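Local coordinates for probable branched-chain amino acid ABC transporter, amino acid binding protein (Thermus thermophilus, PDB 3LKB) that probably serves as the substrate-binding protein of a branched-chain amino acid ABC transporter, and holds a bound valine, at residues Gln6-Thr17 and Val47-Tyr58. The protein carries 2 engineered substitutions. Numbering follows the deposited sequence.
With VAL (valine), chain C.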
ATOM      1  N   GLN A   6      32.175  -7.028   6.643  1.00 22.82           N
ATOM      2  CA  GLN A   6      31.572  -6.001   7.507  1.00 23.12           C
ATOM      3  C   GLN A   6      30.093  -5.758   7.163  1.00 22.65           C
ATOM      4  O   GLN A   6      29.631  -6.005   6.041  1.00 21.93           O
ATOM      5  CB  GLN A   6      32.355  -4.695   7.429  1.00 23.43           C
ATOM      6  CG  GLN A   6      32.326  -4.089   6.039  1.00 26.28           C
ATOM      7  CD  GLN A   6      33.144  -2.820   5.942  1.00 29.73           C
ATOM      8  OE1 GLN A   6      32.843  -1.815   6.595  1.00 30.01           O
ATOM      9  NE2 GLN A   6      34.203  -2.863   5.129  1.00 31.73           N
ATOM     10  N   GLN A   7      29.344  -5.286   8.151  1.00 22.84           N
ATOM     11  CA  GLN A   7      27.951  -4.956   7.934  1.00 22.30           C
ATOM     12  C   GLN A   7      27.796  -3.472   7.539  1.00 21.15           C
ATOM     13  O   GLN A   7      28.361  -2.561   8.202  1.00 19.89           O
ATOM     14  CB  GLN A   7      27.129  -5.284   9.176  1.00 23.01           C
ATOM     15  CG  GLN A   7      25.642  -5.118   8.924  1.00 28.01           C
ATOM     16  CD  GLN A   7      24.789  -5.584  10.083  1.00 34.53           C
ATOM     17  OE1 GLN A   7      23.896  -6.429   9.892  1.00 37.68           O
ATOM     18  NE2 GLN A   7      25.036  -5.034  11.289  1.00 33.37           N
ATOM     19  N   VAL A   8      27.045  -3.258   6.455  1.00 19.12           N
ATOM     20  CA  VAL A   8      26.679  -1.926   6.011  1.00 18.84           C
ATOM     21  C   VAL A   8      25.138  -1.767   5.788  1.00 18.95           C
ATOM     22  O   VAL A   8      24.485  -2.560   5.071  1.00 18.64           O
ATOM     23  CB  VAL A   8      27.472  -1.493   4.743  1.00 18.52           C
ATOM     24  CG1 VAL A   8      26.853  -0.230   4.120  1.00 19.29           C
ATOM     25  CG2 VAL A   8      28.958  -1.276   5.067  1.00 18.38           C
ATOM     26  N   THR A   9      24.581  -0.735   6.419  1.00 18.14           N
ATOM     27  CA  THR A   9      23.176  -0.468   6.339  1.00 17.60           C
ATOM     28  C   THR A   9      22.766   0.444   5.202  1.00 17.02           C
ATOM     29  O   THR A   9      23.294   1.558   4.996  1.00 16.30           O
ATOM     30  CB  THR A   9      22.621   0.016   7.634  1.00 17.85           C
ATOM     31  OG1 THR A   9      22.755  -1.053   8.594  1.00 21.10           O
ATOM     32  CG2 THR A   9      21.114   0.343   7.449  1.00 16.67           C
ATOM     33  N   LEU A  10      21.822  -0.088   4.440  1.00 16.04           N
ATOM     34  CA  LEU A  10      21.241   0.616   3.337  1.00 15.00           C
ATOM     35  C   LEU A  10      19.844   0.959   3.830  1.00 13.09           C
ATOM     36  O   LEU A  10      19.044   0.072   4.064  1.00 11.76           O
ATOM     37  CB  LEU A  10      21.206  -0.303   2.128  1.00 16.03           C
ATOM     38  CG  LEU A  10      21.199   0.471   0.811  1.00 20.30           C
ATOM     39  CD1 LEU A  10      22.352   1.448   0.830  1.00 23.61           C
ATOM     40  CD2 LEU A  10      21.333  -0.469  -0.341  1.00 24.42           C
ATOM     41  N   PHE A  11      19.582   2.245   4.046  1.00 11.33           N
ATOM     42  CA  PHE A  11      18.360   2.660   4.693  1.00 10.73           C
ATOM     43  C   PHE A  11      17.513   3.559   3.780  1.00 10.55           C
ATOM     44  O   PHE A  11      17.987   4.535   3.218  1.00 11.67           O
ATOM     45  CB  PHE A  11      18.687   3.292   6.059  1.00 10.52           C
ATOM     46  CG  PHE A  11      17.621   4.223   6.605  1.00 12.35           C
ATOM     47  CD1 PHE A  11      16.575   3.734   7.398  1.00 14.12           C
ATOM     48  CD2 PHE A  11      17.679   5.587   6.355  1.00 12.02           C
ATOM     49  CE1 PHE A  11      15.615   4.596   7.937  1.00 13.29           C
ATOM     50  CE2 PHE A  11      16.747   6.447   6.881  1.00 13.87           C
ATOM     51  CZ  PHE A  11      15.694   5.938   7.684  1.00 14.92           C
ATOM     52  N   TRP A  12      16.253   3.195   3.602  1.00  9.82           N
ATOM     53  CA  TRP A  12      15.307   4.033   2.874  1.00  8.18           C
ATOM     54  C   TRP A  12      14.142   4.266   3.787  1.00  8.02           C
ATOM     55  O   TRP A  12      13.745   3.364   4.557  1.00  8.53           O
ATOM     56  CB  TRP A  12      14.843   3.301   1.627  1.00  8.12           C
ATOM     57  CG  TRP A  12      13.769   3.984   0.831  1.00  8.17           C
ATOM     58  CD1 TRP A  12      13.954   4.932  -0.096  1.00  6.82           C
ATOM     59  CD2 TRP A  12      12.334   3.767   0.914  1.00  7.70           C
ATOM     60  NE1 TRP A  12      12.742   5.329  -0.627  1.00  8.71           N
ATOM     61  CE2 TRP A  12      11.733   4.633  -0.028  1.00  6.74           C
ATOM     62  CE3 TRP A  12      11.516   2.960   1.713  1.00  6.65           C
ATOM     63  CZ2 TRP A  12      10.363   4.689  -0.239  1.00  4.19           C
ATOM     64  CZ3 TRP A  12      10.136   3.016   1.521  1.00  9.89           C
ATOM     65  CH2 TRP A  12       9.575   3.871   0.532  1.00 10.45           C
ATOM     66  N   SER A  13      13.624   5.482   3.757  1.00  7.46           N
ATOM     67  CA  SER A  13      12.388   5.804   4.497  1.00  8.60           C
ATOM     68  C   SER A  13      11.447   6.497   3.531  1.00  8.76           C
ATOM     69  O   SER A  13      11.819   7.483   2.928  1.00  9.61           O
ATOM     70  CB  SER A  13      12.691   6.717   5.701  1.00  8.76           C
ATOM     71  OG  SER A  13      11.525   7.358   6.183  1.00  8.16           O
ATOM     72  N   GLY A  14      10.237   5.974   3.367  1.00  9.20           N
ATOM     73  CA  GLY A  14       9.262   6.534   2.432  1.00  7.85           C
ATOM     74  C   GLY A  14       7.908   5.885   2.630  1.00  9.11           C
ATOM     75  O   GLY A  14       7.685   5.143   3.605  1.00  9.79           O
ATOM     76  N   ALA A  15       6.979   6.228   1.740  1.00  9.30           N
ATOM     77  CA  ALA A  15       5.576   5.897   1.844  1.00  9.36           C
ATOM     78  C   ALA A  15       5.231   4.575   1.140  1.00  9.77           C
ATOM     79  O   ALA A  15       4.773   4.602  -0.023  1.00  9.27           O
ATOM     80  CB  ALA A  15       4.752   7.014   1.231  1.00  8.64           C
ATOM     81  N   ILE A  16       5.435   3.450   1.843  1.00  9.20           N
ATOM     82  CA  ILE A  16       4.995   2.132   1.389  1.00  9.47           C
ATOM     83  C   ILE A  16       3.453   2.134   1.468  1.00 10.57           C
ATOM     84  O   ILE A  16       2.761   1.505   0.638  1.00 10.46           O
ATOM     85  CB  ILE A  16       5.645   0.994   2.257  1.00 10.34           C
ATOM     86  CG1 ILE A  16       7.124   0.817   1.928  1.00 11.29           C
ATOM     87  CG2 ILE A  16       5.080  -0.349   1.918  1.00  9.99           C
ATOM     88  CD1 ILE A  16       7.962   0.497   3.152  1.00 15.65           C
ATOM     89  N   THR A  17       2.909   2.886   2.442  1.00  9.86           N
ATOM     90  CA  THR A  17       1.475   3.094   2.510  1.00  9.78           C
ATOM     91  C   THR A  17       1.223   4.539   2.764  1.00  9.79           C
ATOM     92  O   THR A  17       2.181   5.288   2.918  1.00  9.97           O
ATOM     93  CB  THR A  17       0.807   2.224   3.582  1.00 10.38           C
ATOM     94  OG1 THR A  17       1.207   2.652   4.911  1.00 11.50           O
ATOM     95  CG2 THR A  17       1.178   0.744   3.326  1.00  8.86           C
ATOM     96  N   VAL A  47      31.323  -7.040   2.016  1.00 18.50           N
ATOM     97  CA  VAL A  47      30.270  -6.256   2.656  1.00 18.42           C
ATOM     98  C   VAL A  47      28.940  -7.007   2.643  1.00 19.00           C
ATOM     99  O   VAL A  47      28.466  -7.431   1.586  1.00 19.15           O
ATOM    100  CB  VAL A  47      30.083  -4.919   1.929  1.00 18.03           C
ATOM    101  CG1 VAL A  47      28.819  -4.199   2.410  1.00 18.49           C
ATOM    102  CG2 VAL A  47      31.273  -4.057   2.114  1.00 16.82           C
ATOM    103  N   VAL A  48      28.321  -7.201   3.796  1.00 20.10           N
ATOM    104  CA  VAL A  48      26.912  -7.641   3.733  1.00 20.89           C
ATOM    105  C   VAL A  48      26.001  -6.464   4.035  1.00 19.87           C
ATOM    106  O   VAL A  48      26.213  -5.738   5.015  1.00 20.51           O
ATOM    107  CB  VAL A  48      26.591  -8.974   4.510  1.00 21.14           C
ATOM    108  CG1 VAL A  48      27.862  -9.743   4.786  1.00 23.37           C
ATOM    109  CG2 VAL A  48      25.860  -8.737   5.811  1.00 24.11           C
ATOM    110  N   PHE A  49      25.050  -6.218   3.139  1.00 19.25           N
ATOM    111  CA  PHE A  49      24.118  -5.124   3.351  1.00 18.81           C
ATOM    112  C   PHE A  49      23.026  -5.537   4.325  1.00 19.03           C
ATOM    113  O   PHE A  49      22.394  -6.581   4.178  1.00 19.08           O
ATOM    114  CB  PHE A  49      23.526  -4.572   2.046  1.00 18.43           C
ATOM    115  CG  PHE A  49      24.545  -3.864   1.170  1.00 17.44           C
ATOM    116  CD1 PHE A  49      24.870  -2.525   1.388  1.00 16.24           C
ATOM    117  CD2 PHE A  49      25.189  -4.546   0.145  1.00 16.30           C
ATOM    118  CE1 PHE A  49      25.809  -1.878   0.593  1.00 15.91           C
ATOM    119  CE2 PHE A  49      26.138  -3.911  -0.664  1.00 16.94           C
ATOM    120  CZ  PHE A  49      26.454  -2.583  -0.448  1.00 16.25           C
ATOM    121  N   ASN A  50      22.868  -4.722   5.349  1.00 18.09           N
ATOM    122  CA  ASN A  50      21.701  -4.749   6.175  1.00 18.29           C
ATOM    123  C   ASN A  50      20.647  -3.780   5.547  1.00 18.93           C
ATOM    124  O   ASN A  50      20.831  -2.550   5.437  1.00 17.61           O
ATOM    125  CB  ASN A  50      22.109  -4.338   7.591  1.00 17.70           C
ATOM    126  CG  ASN A  50      20.958  -4.299   8.529  1.00 18.83           C
ATOM    127  OD1 ASN A  50      20.141  -5.193   8.500  1.00 20.83           O
ATOM    128  ND2 ASN A  50      20.874  -3.255   9.374  1.00 16.68           N
ATOM    129  N   CYS A  51      19.553  -4.364   5.103  1.00 19.93           N
ATOM    130  CA  CYS A  51      18.565  -3.629   4.347  1.00 21.60           C
ATOM    131  C   CYS A  51      17.456  -3.101   5.246  1.00 20.04           C
ATOM    132  O   CYS A  51      16.689  -3.870   5.762  1.00 20.33           O
ATOM    133  CB  CYS A  51      17.923  -4.531   3.329  1.00 22.58           C
ATOM    134  SG  CYS A  51      16.665  -3.548   2.453  1.00 34.22           S
ATOM    135  N   VAL A  52      17.387  -1.796   5.438  1.00 18.46           N
ATOM    136  CA  VAL A  52      16.377  -1.242   6.277  1.00 17.39           C
ATOM    137  C   VAL A  52      15.458  -0.326   5.470  1.00 17.90           C
ATOM    138  O   VAL A  52      15.872   0.732   4.979  1.00 17.93           O
ATOM    139  CB  VAL A  52      16.973  -0.557   7.481  1.00 17.76           C
ATOM    140  CG1 VAL A  52      15.877   0.051   8.312  1.00 14.10           C
ATOM    141  CG2 VAL A  52      17.817  -1.584   8.286  1.00 14.83           C
ATOM    142  N   VAL A  53      14.211  -0.780   5.327  1.00 17.77           N
ATOM    143  CA  VAL A  53      13.190  -0.125   4.531  1.00 17.92           C
ATOM    144  C   VAL A  53      12.031   0.236   5.440  1.00 17.48           C
ATOM    145  O   VAL A  53      11.304  -0.659   5.878  1.00 17.81           O
ATOM    146  CB  VAL A  53      12.699  -1.072   3.423  1.00 18.25           C
ATOM    147  CG1 VAL A  53      11.362  -0.612   2.894  1.00 18.97           C
ATOM    148  CG2 VAL A  53      13.742  -1.139   2.299  1.00 18.89           C
ATOM    149  N   ARG A  54      11.872   1.532   5.731  1.00 16.55           N
ATOM    150  CA  ARG A  54      10.844   2.003   6.683  1.00 16.30           C
ATOM    151  C   ARG A  54       9.707   2.704   5.947  1.00 15.54           C
ATOM    152  O   ARG A  54       9.924   3.519   5.035  1.00 16.48           O
ATOM    153  CB  ARG A  54      11.441   2.998   7.703  1.00 17.15           C
ATOM    154  CG  ARG A  54      12.736   2.530   8.382  1.00 18.80           C
ATOM    155  CD  ARG A  54      12.540   2.229   9.842  1.00 24.47           C
ATOM    156  NE  ARG A  54      12.468   0.807  10.126  1.00 29.86           N
ATOM    157  CZ  ARG A  54      13.210   0.171  11.043  1.00 29.06           C
ATOM    158  NH1 ARG A  54      14.110   0.826  11.772  1.00 27.66           N
ATOM    159  NH2 ARG A  54      13.023  -1.127  11.243  1.00 24.85           N
ATOM    160  N   ASP A  55       8.494   2.372   6.335  1.00 13.74           N
ATOM    161  CA  ASP A  55       7.335   3.042   5.893  1.00 12.09           C
ATOM    162  C   ASP A  55       7.055   4.215   6.821  1.00 11.91           C
ATOM    163  O   ASP A  55       6.587   4.006   7.933  1.00 11.63           O
ATOM    164  CB  ASP A  55       6.167   2.063   5.982  1.00 12.59           C
ATOM    165  CG  ASP A  55       4.832   2.679   5.517  1.00 13.10           C
ATOM    166  OD1 ASP A  55       4.799   3.708   4.792  1.00 12.00           O
ATOM    167  OD2 ASP A  55       3.794   2.110   5.885  1.00 18.63           O
ATOM    168  N   ASP A  56       7.319   5.443   6.352  1.00 11.38           N
ATOM    169  CA  ASP A  56       6.971   6.645   7.090  1.00 10.64           C
ATOM    170  C   ASP A  56       5.597   7.195   6.766  1.00 10.18           C
ATOM    171  O   ASP A  56       5.213   8.205   7.338  1.00  9.84           O
ATOM    172  CB  ASP A  56       8.005   7.756   6.865  1.00 11.43           C
ATOM    173  CG  ASP A  56       8.149   8.171   5.369  1.00 12.65           C
ATOM    174  OD1 ASP A  56       7.147   8.134   4.595  1.00 12.54           O
ATOM    175  OD2 ASP A  56       9.296   8.543   4.983  1.00 11.21           O
ATOM    176  N   GLN A  57       4.886   6.559   5.829  1.00 10.50           N
ATOM    177  CA  GLN A  57       3.544   6.984   5.381  1.00 10.95           C
ATOM    178  C   GLN A  57       3.419   8.471   5.010  1.00 10.12           C
ATOM    179  O   GLN A  57       2.352   9.070   5.151  1.00  9.27           O
ATOM    180  CB  GLN A  57       2.498   6.600   6.421  1.00 10.73           C
ATOM    181  CG  GLN A  57       2.494   5.080   6.666  1.00 16.23           C
ATOM    182  CD  GLN A  57       1.366   4.612   7.515  1.00 19.01           C
ATOM    183  OE1 GLN A  57       1.183   5.095   8.632  1.00 18.45           O
ATOM    184  NE2 GLN A  57       0.580   3.657   6.995  1.00 20.86           N
ATOM    185  N   TYR A  58       4.509   9.048   4.516  1.00  9.27           N
ATOM    186  CA  TYR A  58       4.507  10.435   4.073  1.00  9.19           C
ATOM    187  C   TYR A  58       4.362  11.376   5.249  1.00  8.67           C
ATOM    188  O   TYR A  58       3.896  12.471   5.077  1.00  7.71           O
ATOM    189  CB  TYR A  58       3.344  10.707   3.089  1.00  8.69           C
ATOM    190  CG  TYR A  58       3.718  11.639   1.967  1.00  8.21           C
ATOM    191  CD1 TYR A  58       4.787  11.338   1.140  1.00  6.77           C
ATOM    192  CD2 TYR A  58       3.028  12.834   1.745  1.00  7.43           C
ATOM    193  CE1 TYR A  58       5.155  12.182   0.127  1.00  8.29           C
ATOM    194  CE2 TYR A  58       3.403  13.703   0.713  1.00  6.84           C
ATOM    195  CZ  TYR A  58       4.457  13.351  -0.094  1.00  5.89           C
ATOM    196  OH  TYR A  58       4.853  14.139  -1.115  1.00  6.13           O
TER
HETATM  197  N   VAL C 393       5.923  11.657  -4.283  1.00 17.73           N
HETATM  198  CA  VAL C 393       7.283  12.313  -4.389  1.00 16.42           C
HETATM  199  C   VAL C 393       8.389  11.543  -3.754  1.00 18.37           C
HETATM  200  O   VAL C 393       8.984  10.805  -4.507  1.00 21.88           O
HETATM  201  CB  VAL C 393       7.348  13.685  -3.756  1.00 15.87           C
HETATM  202  CG1 VAL C 393       7.190  13.638  -2.315  1.00 11.82           C
HETATM  203  CG2 VAL C 393       8.598  14.236  -4.056  1.00 12.79           C
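The Phe-11 ring meets Val-52 at its edge, CG1 of Val-52 lying in the ring plane 3.9 Å from CD1 of Phe-11. Arg-54 passes the same ring with its CG, and its guanidinium, whose NH1 forms a salt bridge with Glu-69, stands nearly perpendicular to the Phe-11 plane (79°) and has Val-52 CG1 over the centre of one face. On the other side of the sheet the Trp-12 indole has the backbone N of Gly-14 against one face and Ile-16 CD1 in plane at its edge; Val-53 CG1 also touches the indole and lies 3.6 Å from Ile-16 CD1. Val-47 CG1 sits over the Phe-49 ring, beside Val-8. Asn-50, with CG anti to its N (chi1 179°), runs alongside Thr-9 and gives ND2 to OG1 of Thr-9 at 3.0 Å, the hydroxyl lying close to the plane of the Asn-50 amide. Backbone hydrogen bonds from Val-48 N to Gln-6 O through Asp-56 N to Gly-14 O join the parallel strands 6-14 and 47-55, which helix 21-41 links as a beta-alpha-beta unit of the periplasmic binding protein fold. At the end of strand 47-55, Asp-55 OD1 takes Thr-17 N (3.1 Å) and Gln-57 N from opposite faces of the carboxylate, the latter closing an Asx turn, while OD2 accepts Thr-17 OG1 through its syn lone pair at 2.8 Å. An alanine at Asp-55 would remove this carboxylate and is likely to leave Thr-17 N and Gln-57 N without their shared acceptor and the Thr-17 hydroxyl without its carboxylate partner. Asp-56 OD2 receives Ser-13 OG (2.8 Å) and is also hydrogen-bonded with OG1 of Thr-63, while OD1 accepts Tyr-58 N in a second Asx turn. Two neighbouring carboxylates thus tie the end of strand 6-14 and the loop after it to the end of strand 47-55 through neutral donors, and Asp-56 holds the backbone of Tyr-58, a residue of the valine pocket.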